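Local atomic coordinates of DNA annealing helicase and endonuclease ZRANB3 (Homo sapiens, PDB entry 5MKW), a protein that maintains genome stability at stalled or collapsed replication forks as a DNA annealing helicase and endonuclease, with this chain being its HNH domain. Residues 87-90 with 91-94. Residues are numbered along the deposited sequence; the frame is centred on the assembly and turned at random.
Sequences CSLD and NLQT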
loop_
_atom_site.group_PDB
_atom_site.type_symbol
_atom_site.label_atom_id
_atom_site.label_comp_id
_atom_site.label_asym_id
_atom_site.label_seq_id
_atom_site.Cartn_x
_atom_site.Cartn_y
_atom_site.Cartn_z
ATOM N N CYS A 87 10.599 -1.649 13.210
ATOM C CA CYS A 87 9.200 -1.243 13.092
ATOM C C CYS A 87 8.804 -0.144 14.054
ATOM O O CYS A 87 7.612 0.064 14.289
ATOM C CB CYS A 87 8.306 -2.441 13.280
ATOM S SG CYS A 87 8.582 -3.615 11.950
ATOM N N SER A 88 9.801 0.559 14.591
ATOM C CA SER A 88 9.573 1.806 15.309
ATOM C C SER A 88 8.968 2.866 14.389
ATOM O O SER A 88 9.199 2.887 13.168
ATOM C CB SER A 88 10.871 2.337 15.915
ATOM O OG SER A 88 11.864 2.566 14.924
ATOM N N LEU A 89 8.202 3.757 14.993
ATOM C CA LEU A 89 7.373 4.690 14.243
ATOM C C LEU A 89 8.233 5.603 13.359
ATOM O O LEU A 89 7.802 6.051 12.292
ATOM C CB LEU A 89 6.526 5.505 15.216
ATOM C CG LEU A 89 5.375 6.265 14.581
ATOM C CD1 LEU A 89 4.278 5.281 14.195
ATOM C CD2 LEU A 89 4.863 7.339 15.555
ATOM N N ASP A 90 9.439 5.897 13.825
ATOM C CA ASP A 90 10.355 6.724 13.069
ATOM C C ASP A 90 10.951 6.026 11.844
ATOM O O ASP A 90 11.678 6.635 11.056
ATOM C CB ASP A 90 11.479 7.237 13.984
ATOM C CG ASP A 90 12.373 6.107 14.542
ATOM O OD1 ASP A 90 12.638 5.088 13.841
ATOM O OD2 ASP A 90 12.857 6.267 15.686
ATOM N N ASN A 91 10.651 4.752 11.682
ATOM C CA ASN A 91 11.015 4.029 10.451
ATOM C C ASN A 91 9.800 3.606 9.610
ATOM O O ASN A 91 9.930 2.785 8.717
ATOM C CB ASN A 91 11.848 2.773 10.771
ATOM C CG ASN A 91 12.553 2.216 9.555
ATOM O OD1 ASN A 91 12.977 2.962 8.677
ATOM N ND2 ASN A 91 12.644 0.890 9.474
ATOM N N LEU A 92 8.661 4.249 9.828
ATOM C CA LEU A 92 7.453 3.892 9.092
ATOM C C LEU A 92 6.889 5.024 8.216
ATOM O O LEU A 92 7.009 6.201 8.543
ATOM C CB LEU A 92 6.392 3.433 10.066
ATOM C CG LEU A 92 6.755 2.193 10.892
ATOM C CD1 LEU A 92 5.578 1.775 11.770
ATOM C CD2 LEU A 92 7.173 1.038 10.004
ATOM N N GLN A 93 6.200 4.645 7.148
ATOM C CA GLN A 93 5.671 5.586 6.199
ATOM C C GLN A 93 4.441 4.976 5.539
ATOM O O GLN A 93 4.297 3.757 5.474
ATOM C CB GLN A 93 6.718 5.974 5.162
ATOM C CG GLN A 93 6.999 4.884 4.124
ATOM C CD GLN A 93 8.083 5.200 3.142
ATOM O OE1 GLN A 93 8.787 4.289 2.616
ATOM N NE2 GLN A 93 8.363 6.453 3.025
ATOM N N THR A 94 3.600 5.868 5.031
ATOM C CA THR A 94 2.465 5.548 4.219
ATOM C C THR A 94 2.911 5.370 2.790
ATOM O O THR A 94 3.626 6.218 2.218
ATOM C CB THR A 94 1.441 6.720 4.292
ATOM O OG1 THR A 94 1.060 6.946 5.661
ATOM C CG2 THR A 94 0.222 6.388 3.487
HETATM O O HOH W 1 14.133 5.346 9.265
#
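Asn91 N donates to Ser88 O (2.8 Å, N-H...O 156°) and Leu92 N to Leu89 O (3.2 Å), two successive i to i+3 bonds that define a short 3-10 turn. It ends the loop between the two strands of the beta-beta-alpha fold of the HNH (His-Me finger) domain and delivers the chain into strand 92-96, which carries the zinc ligand Cys96. Both donors lie above the plane of the carbonyl they meet; Leu92 N lies 68° out of the plane of the Leu89 carbonyl. At the start of the turn Ser88 OG donates to Asp90 OD1 over 2.9 Å, a side-chain to side-chain hydrogen bond that meets the carboxylate from above its plane. Asp90 CG sits between its own N and carbonyl carbon (chi1 64°), which folds the carboxylate back over the turn toward Ser88. An alanine at Ser88 would lack the hydroxyl, and the carboxylate of Asp90 would probably lose this tether and be freer to rotate. The buried amide of Asn91 leads away from the turn: ND2 holds the loop to itself at Gln86 O, and OD1, accepting from Lys78 N, joins it to the chain just after strand 72-76. Leu92, by contrast, lies against carbonyl oxygens, with CG 3.4 Å from Ser88 O and CD1 3.7 Å from Cys87 O. Beyond the turn it packs on Leu8 of helix 5-16 and Val74, while Leu89 rests on Lys11 and Val12 of that helix. A water donates to Asn91 OD1 at 2.7 Å and, weakly, to Asp90 O at 3.3 Å.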